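Local coordinates for protein mannose-specific lectin 3 chain 1 (PDB 3MEZ) that probably binds mannose as the first of two bulb-type lectin chains that pair and then assemble into a heterotetramer, at residues 14-19 and 23-28; 52-55 and 61-64; 63-66 and 71-74. All coordinates share one frame; numbering follows the deposited sequence.

Contact 1 of 3, residues 14-19 and 23-28; sequences DNQLSY and AFVMQG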
loop_
_atom_site.group_PDB
_atom_site.type_symbol
_atom_site.label_atom_id
_atom_site.label_comp_id
_atom_site.label_asym_id
_atom_site.label_seq_id
_atom_site.Cartn_x
_atom_site.Cartn_y
_atom_site.Cartn_z
ATOM N N ASP A 14 -29.823 18.162 0.220
ATOM C CA ASP A 14 -29.817 17.030 -0.666
ATOM C C ASP A 14 -28.516 16.794 -1.438
ATOM O O ASP A 14 -28.508 16.199 -2.459
ATOM C CB ASP A 14 -31.011 17.047 -1.579
ATOM C CG ASP A 14 -32.239 16.553 -0.907
ATOM O OD1 ASP A 14 -32.137 15.660 -0.100
ATOM O OD2 ASP A 14 -33.281 17.081 -1.169
ATOM N N ASN A 15 -27.422 17.272 -0.897
ATOM C CA ASN A 15 -26.111 16.963 -1.397
ATOM C C ASN A 15 -25.404 16.109 -0.356
ATOM O O ASN A 15 -25.873 15.985 0.705
ATOM C CB ASN A 15 -25.285 18.193 -1.666
ATOM C CG ASN A 15 -25.770 18.993 -2.834
ATOM O OD1 ASN A 15 -25.127 19.908 -3.249
ATOM N ND2 ASN A 15 -26.888 18.667 -3.334
ATOM N N GLN A 16 -24.277 15.523 -0.723
ATOM C CA GLN A 16 -23.575 14.566 0.102
ATOM C C GLN A 16 -22.098 14.465 -0.197
ATOM O O GLN A 16 -21.687 14.785 -1.266
ATOM C CB GLN A 16 -24.211 13.203 -0.059
ATOM C CG GLN A 16 -24.108 12.643 -1.430
ATOM C CD GLN A 16 -25.259 11.776 -1.805
ATOM O OE1 GLN A 16 -25.113 10.597 -2.003
ATOM N NE2 GLN A 16 -26.387 12.360 -1.940
ATOM N N LEU A 17 -21.339 14.018 0.795
ATOM C CA LEU A 17 -20.059 13.367 0.618
ATOM C C LEU A 17 -20.271 11.927 0.151
ATOM O O LEU A 17 -21.228 11.315 0.499
ATOM C CB LEU A 17 -19.238 13.368 1.884
ATOM C CG LEU A 17 -18.890 14.670 2.556
ATOM C CD1 LEU A 17 -17.974 14.421 3.757
ATOM C CD2 LEU A 17 -18.322 15.650 1.553
ATOM N N SER A 18 -19.379 11.427 -0.658
ATOM C CA SER A 18 -19.443 10.073 -1.125
ATOM C C SER A 18 -18.053 9.482 -1.323
ATOM O O SER A 18 -17.150 10.145 -1.699
ATOM C CB SER A 18 -20.246 10.020 -2.422
ATOM O OG SER A 18 -19.650 10.712 -3.468
ATOM N N TYR A 19 -17.883 8.235 -0.984
ATOM C CA TYR A 19 -16.691 7.503 -1.341
ATOM C C TYR A 19 -17.059 6.036 -1.495
ATOM O O TYR A 19 -17.515 5.437 -0.573
ATOM C CB TYR A 19 -15.534 7.708 -0.354
ATOM C CG TYR A 19 -14.265 7.136 -0.882
ATOM C CD1 TYR A 19 -13.622 7.733 -1.917
ATOM C CD2 TYR A 19 -13.766 5.965 -0.404
ATOM C CE1 TYR A 19 -12.531 7.226 -2.422
ATOM C CE2 TYR A 19 -12.657 5.434 -0.912
ATOM C CZ TYR A 19 -12.040 6.073 -1.933
ATOM O OH TYR A 19 -10.944 5.577 -2.469
ATOM N N ALA A 23 -22.113 7.109 1.626
ATOM C CA ALA A 23 -22.643 8.464 1.464
ATOM C C ALA A 23 -22.941 9.157 2.805
ATOM O O ALA A 23 -23.466 8.513 3.666
ATOM C CB ALA A 23 -23.885 8.433 0.679
ATOM N N PHE A 24 -22.638 10.441 2.927
ATOM C CA PHE A 24 -22.959 11.244 4.115
ATOM C C PHE A 24 -23.821 12.378 3.640
ATOM O O PHE A 24 -23.356 13.320 3.075
ATOM C CB PHE A 24 -21.664 11.751 4.761
ATOM C CG PHE A 24 -21.788 12.378 6.158
ATOM C CD1 PHE A 24 -21.189 13.574 6.417
ATOM C CD2 PHE A 24 -22.384 11.746 7.210
ATOM C CE1 PHE A 24 -21.242 14.134 7.643
ATOM C CE2 PHE A 24 -22.439 12.324 8.434
ATOM C CZ PHE A 24 -21.879 13.499 8.648
ATOM N N VAL A 25 -25.101 12.261 3.893
ATOM C CA VAL A 25 -26.049 13.087 3.224
ATOM C C VAL A 25 -26.862 14.067 4.075
ATOM O O VAL A 25 -27.481 13.716 5.003
ATOM C CB VAL A 25 -26.902 12.270 2.150
ATOM C CG1 VAL A 25 -26.825 10.791 2.332
ATOM C CG2 VAL A 25 -28.253 12.744 2.004
ATOM N N MET A 26 -26.863 15.301 3.644
ATOM C CA MET A 26 -27.668 16.325 4.238
ATOM C C MET A 26 -29.050 16.312 3.582
ATOM O O MET A 26 -29.294 16.947 2.622
ATOM C CB MET A 26 -26.978 17.680 4.109
ATOM C CG MET A 26 -27.683 18.798 4.733
ATOM S SD MET A 26 -27.730 18.774 6.494
ATOM C CE MET A 26 -29.257 18.053 6.839
ATOM N N GLN A 27 -29.936 15.542 4.150
ATOM C CA GLN A 27 -31.225 15.311 3.568
ATOM C C GLN A 27 -32.201 16.480 3.624
ATOM O O GLN A 27 -32.121 17.343 4.439
ATOM C CB GLN A 27 -31.855 14.031 4.112
ATOM C CG GLN A 27 -31.042 12.757 3.945
ATOM C CD GLN A 27 -31.688 11.536 4.554
ATOM O OE1 GLN A 27 -32.652 11.636 5.250
ATOM N NE2 GLN A 27 -31.148 10.422 4.307
ATOM N N GLY A 28 -33.165 16.428 2.733
ATOM C CA GLY A 28 -34.206 17.401 2.647
ATOM C C GLY A 28 -35.089 17.418 3.862
ATOM O O GLY A 28 -35.758 18.346 4.098
#
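L17 and F24 face each other as a hydrogen-bonded pair in the antiparallel strands 16-19 and 23-26, with two backbone bonds between them. F24 N gives the straighter one to L17 O (2.9 Å, 166° at the hydrogen), and L17 N returns the other to F24 O. Past this pair, M26 N reaches N15 O and D14 N reaches M26 O (2.7 Å), so the backbone bonding continues from the L17-F24 pair to D14. The end of the D14 side chain comes back to G28, just after the inverse gamma turn centred on M26, where OD1 accepts a weak bond from G28 N. N15 turns its amide along its own segment: ND2 meets D14 O at 3.1 Å, nearly straight, though it comes from above the carbonyl plane.

Apolar contact splits between two faces. On one, L17 CB meets F24 CB at 4.1 Å, and this side is buried, with L91, I11, L32 and L34 closing round it. On the other, Q16 and V25 lie side by side, CB to CB at 3.6 Å. The Q16 chain leaves between its own N and carbonyl carbon (chi1 64°) and bends at chi2, which brings OE1 to 3.7 Å from A23 CB.

This is a tight beta hairpin at the edge of one of the three small antiparallel sheets that make up the beta-prism II fold of bulb-type lectins.

Contact 2 of 3, residues 52-55 and 61-64; sequences CTLR and QLEI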
loop_
_atom_site.group_PDB
_atom_site.type_symbol
_atom_site.label_atom_id
_atom_site.label_comp_id
_atom_site.label_asym_id
_atom_site.label_seq_id
_atom_site.Cartn_x
_atom_site.Cartn_y
_atom_site.Cartn_z
ATOM N N CYS A 52 -32.148 22.725 5.180
ATOM C CA CYS A 52 -30.981 22.583 6.011
ATOM C C CYS A 52 -29.665 22.349 5.256
ATOM O O CYS A 52 -29.640 21.724 4.223
ATOM C CB CYS A 52 -31.201 21.502 7.061
ATOM S SG CYS A 52 -32.566 21.679 8.183
ATOM N N THR A 53 -28.598 22.848 5.862
ATOM C CA THR A 53 -27.262 22.756 5.366
ATOM C C THR A 53 -26.266 22.409 6.466
ATOM O O THR A 53 -26.496 22.634 7.606
ATOM C CB THR A 53 -26.806 24.054 4.722
ATOM O OG1 THR A 53 -26.621 25.021 5.731
ATOM C CG2 THR A 53 -27.799 24.569 3.707
ATOM N N LEU A 54 -25.149 21.871 6.042
ATOM C CA LEU A 54 -24.119 21.341 6.894
ATOM C C LEU A 54 -22.808 22.068 6.694
ATOM O O LEU A 54 -22.321 22.116 5.626
ATOM C CB LEU A 54 -23.896 19.878 6.491
ATOM C CG LEU A 54 -23.238 18.838 7.365
ATOM C CD1 LEU A 54 -21.923 18.504 6.856
ATOM C CD2 LEU A 54 -23.143 19.194 8.803
ATOM N N ARG A 55 -22.233 22.550 7.772
ATOM C CA ARG A 55 -20.982 23.268 7.782
ATOM C C ARG A 55 -19.967 22.612 8.746
ATOM O O ARG A 55 -20.359 22.048 9.686
ATOM C CB ARG A 55 -21.272 24.695 8.227
ATOM C CG ARG A 55 -20.119 25.538 8.419
ATOM C CD ARG A 55 -20.503 26.980 8.739
ATOM N NE ARG A 55 -20.093 27.346 10.077
ATOM C CZ ARG A 55 -20.527 28.390 10.779
ATOM N NH1 ARG A 55 -20.061 28.573 11.992
ATOM N NH2 ARG A 55 -21.417 29.238 10.291
ATOM N N GLN A 61 -16.034 20.907 14.547
ATOM C CA GLN A 61 -17.394 20.460 14.737
ATOM C C GLN A 61 -18.244 20.669 13.471
ATOM O O GLN A 61 -18.073 21.598 12.758
ATOM C CB GLN A 61 -18.121 21.214 15.854
ATOM C CG GLN A 61 -17.535 21.216 17.258
ATOM C CD GLN A 61 -18.130 22.303 18.104
ATOM O OE1 GLN A 61 -17.978 23.459 17.811
ATOM N NE2 GLN A 61 -18.810 21.924 19.132
ATOM N N LEU A 62 -19.161 19.764 13.225
ATOM C CA LEU A 62 -20.161 19.938 12.193
ATOM C C LEU A 62 -21.297 20.740 12.774
ATOM O O LEU A 62 -21.616 20.546 13.884
ATOM C CB LEU A 62 -20.682 18.591 11.685
ATOM C CG LEU A 62 -19.744 17.718 10.874
ATOM C CD1 LEU A 62 -20.396 16.449 10.601
ATOM C CD2 LEU A 62 -19.394 18.412 9.636
ATOM N N GLU A 63 -21.880 21.638 12.014
ATOM C CA GLU A 63 -23.047 22.392 12.390
ATOM C C GLU A 63 -24.143 22.287 11.342
ATOM O O GLU A 63 -23.920 22.621 10.225
ATOM C CB GLU A 63 -22.695 23.872 12.536
ATOM C CG GLU A 63 -21.460 24.188 13.347
ATOM C CD GLU A 63 -21.311 25.661 13.680
ATOM O OE1 GLU A 63 -20.537 25.992 14.547
ATOM O OE2 GLU A 63 -21.989 26.473 13.093
ATOM N N ILE A 64 -25.323 21.852 11.719
ATOM C CA ILE A 64 -26.485 21.891 10.841
ATOM C C ILE A 64 -27.236 23.181 11.078
ATOM O O ILE A 64 -27.573 23.488 12.187
ATOM C CB ILE A 64 -27.427 20.670 11.039
ATOM C CG1 ILE A 64 -26.718 19.358 10.728
ATOM C CG2 ILE A 64 -28.623 20.794 10.210
ATOM C CD1 ILE A 64 -27.519 18.164 11.015
#
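R55 and E63 form the hydrogen-bonded pair of this antiparallel hairpin, and each satisfies the other's backbone. R55 N donates to E63 O at 3.0 Å and E63 N to R55 O at 2.8 Å, both close to straight. Beyond the non-hydrogen-bonded pair L54-I64, T53 O is approached by I64 CA in a CA-H...O contact, while its stronger partner is the backbone N of H65; C52 O, farther along, accepts from the T13 hydroxyl.

The same two residues, R55 and E63, meet again through their side chains, which run side by side off the partly exposed face. E63 OE2 sits 3.1 Å from R55 NH1 in a salt bridge, yet the oxygen lies over one face of the guanidinium, 3.0 Å above its plane and toward the rim. Because it is so far out of the plane, no N-H points at it and the attraction is one of charge; the two flat groups are 33° apart. E63 CG lies beside the backbone N (chi1 -48°) and the chain then runs out extended, carrying the carboxylate across to R55. N57 ND2 donates to both E63 OE1 and Q61 OE1, and Q61 NE2 to P77 O.

On the buried face the contacts are apolar. L54 CD1 meets L62 CD2 at 3.8 Å, L54 CD2 approaches I64 CG1 at 4.1 Å, and the CB of C52, a residue disulfide-bonded to C30, touches I64 CG2.

The chemistry is thus divided by face: aliphatic carbons meet on the inner face, while on the outer side the carboxylate shares its oxygens between an amide and a cation, which would probably favour its ionised form.

Contact 3 of 3, residues 63-66 and 71-74; sequences EIHS and TPVW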
loop_
_atom_site.group_PDB
_atom_site.type_symbol
_atom_site.label_atom_id
_atom_site.label_comp_id
_atom_site.label_asym_id
_atom_site.label_seq_id
_atom_site.Cartn_x
_atom_site.Cartn_y
_atom_site.Cartn_z
ATOM N N GLU A 63 -21.880 21.638 12.014
ATOM C CA GLU A 63 -23.047 22.392 12.390
ATOM C C GLU A 63 -24.143 22.287 11.342
ATOM O O GLU A 63 -23.920 22.621 10.225
ATOM C CB GLU A 63 -22.695 23.872 12.536
ATOM C CG GLU A 63 -21.460 24.188 13.347
ATOM C CD GLU A 63 -21.311 25.661 13.680
ATOM O OE1 GLU A 63 -20.537 25.992 14.547
ATOM O OE2 GLU A 63 -21.989 26.473 13.093
ATOM N N ILE A 64 -25.323 21.852 11.719
ATOM C CA ILE A 64 -26.485 21.891 10.841
ATOM C C ILE A 64 -27.236 23.181 11.078
ATOM O O ILE A 64 -27.573 23.488 12.187
ATOM C CB ILE A 64 -27.427 20.670 11.039
ATOM C CG1 ILE A 64 -26.718 19.358 10.728
ATOM C CG2 ILE A 64 -28.623 20.794 10.210
ATOM C CD1 ILE A 64 -27.519 18.164 11.015
ATOM N N HIS A 65 -27.464 23.932 10.014
ATOM C CA HIS A 65 -28.173 25.214 10.045
ATOM C C HIS A 65 -29.445 25.173 9.243
ATOM O O HIS A 65 -29.488 24.598 8.207
ATOM C CB HIS A 65 -27.337 26.333 9.494
ATOM C CG HIS A 65 -26.250 26.789 10.395
ATOM N ND1 HIS A 65 -24.970 26.305 10.315
ATOM C CD2 HIS A 65 -26.239 27.703 11.379
ATOM C CE1 HIS A 65 -24.220 26.898 11.212
ATOM N NE2 HIS A 65 -24.965 27.750 11.868
ATOM N N SER A 66 -30.465 25.831 9.746
ATOM C CA SER A 66 -31.781 25.811 9.170
ATOM C C SER A 66 -32.125 27.133 8.546
ATOM O O SER A 66 -31.524 28.115 8.824
ATOM C CB SER A 66 -32.809 25.485 10.230
ATOM O OG SER A 66 -34.082 25.456 9.678
ATOM N N THR A 71 -29.863 30.007 15.462
ATOM C CA THR A 71 -28.907 29.090 16.007
ATOM C C THR A 71 -28.952 27.735 15.302
ATOM O O THR A 71 -29.988 27.341 14.820
ATOM C CB THR A 71 -29.185 28.855 17.462
ATOM O OG1 THR A 71 -28.235 27.914 17.979
ATOM C CG2 THR A 71 -30.566 28.299 17.648
ATOM N N PRO A 72 -27.843 27.012 15.315
ATOM C CA PRO A 72 -27.754 25.751 14.610
ATOM C C PRO A 72 -28.744 24.744 15.138
ATOM O O PRO A 72 -29.098 24.762 16.259
ATOM C CB PRO A 72 -26.341 25.278 14.912
ATOM C CG PRO A 72 -25.634 26.417 15.306
ATOM C CD PRO A 72 -26.545 27.445 15.792
ATOM N N VAL A 73 -29.233 23.923 14.261
ATOM C CA VAL A 73 -30.049 22.820 14.593
ATOM C C VAL A 73 -29.354 21.725 15.397
ATOM O O VAL A 73 -29.979 21.057 16.166
ATOM C CB VAL A 73 -30.641 22.249 13.309
ATOM C CG1 VAL A 73 -31.424 21.079 13.606
ATOM C CG2 VAL A 73 -31.491 23.285 12.692
ATOM N N TRP A 74 -28.088 21.487 15.115
ATOM C CA TRP A 74 -27.341 20.410 15.724
ATOM C C TRP A 74 -25.875 20.768 15.649
ATOM O O TRP A 74 -25.452 21.369 14.739
ATOM C CB TRP A 74 -27.684 19.126 14.974
ATOM C CG TRP A 74 -27.021 17.834 15.301
ATOM C CD1 TRP A 74 -27.376 16.948 16.245
ATOM C CD2 TRP A 74 -25.970 17.242 14.587
ATOM N NE1 TRP A 74 -26.576 15.859 16.198
ATOM C CE2 TRP A 74 -25.702 16.018 15.178
ATOM C CE3 TRP A 74 -25.203 17.636 13.498
ATOM C CZ2 TRP A 74 -24.713 15.207 14.735
ATOM C CZ3 TRP A 74 -24.223 16.838 13.092
ATOM C CH2 TRP A 74 -24.000 15.623 13.680
#
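A classic beta bulge joins strand 62-65 to the segment entering strand 74-76: V73 and W74 on one side both stand opposite I64 on the other. I64 serves the two with its own backbone. Its O accepts from V73 N at 2.7 Å, a bond bent to 132° at the hydrogen, and its N donates to W74 O at 3.1 Å along a straighter path. W74 O is also approached by E63 CA in a CA-H...O contact. The extra residue is accommodated at V73, whose backbone angles (-66°, -36°) depart from those of an extended strand, whereas W74 resumes strand geometry.

The doubled position puts two side chains against I64. V73 crosses the I64 side chain at a slant, its CB 4.0 Å from I64 CG2, and also sends CG2 to S66 CB at 3.6 Å. The OG of S66 serves another part of the chain, accepting from V50 N. W74 has CG anti to its N, which lays the six-membered part of the indole beside the end of I64, at an oblique angle to the ring. L32 and S43 pack on the tryptophan too, and Y76 meets its indole with nearly parallel ring planes.

Outside the bulge, H65 and P72 run side by side, pointing the same way. P72 CB lies over one face of the imidazole, offset toward the rim, while CG is nearer, 3.7 Å from H65 NE2. The tightest apolar touch, though, is between I64 CD1 and W74 CE3, at 3.4 Å.

In the fold
Contacts 2 and 3 share strand 62-65 and belong to one sheet, their centres 6 Å apart: contact 2 holds the strand's side toward 53-56, contact 3 the side toward 74-76. Contact 1 is a hairpin of a different sheet, and the two sheets meet through the interior, where F24 CZ packs on L62 CD1 at 3.8 Å and M26 lies against C52, T53 and L54. All three are only partly buried. Each has an inward side: L17, F24 and M26; L54, L62 and I64; I64 and W74. Contact 2 lies nearest the chain's centre; contact 1 has an exposed end at D14 and G28. Contact 3, farthest out, relies on a bulge and ring packing, whereas contact 1 is mostly backbone bonding.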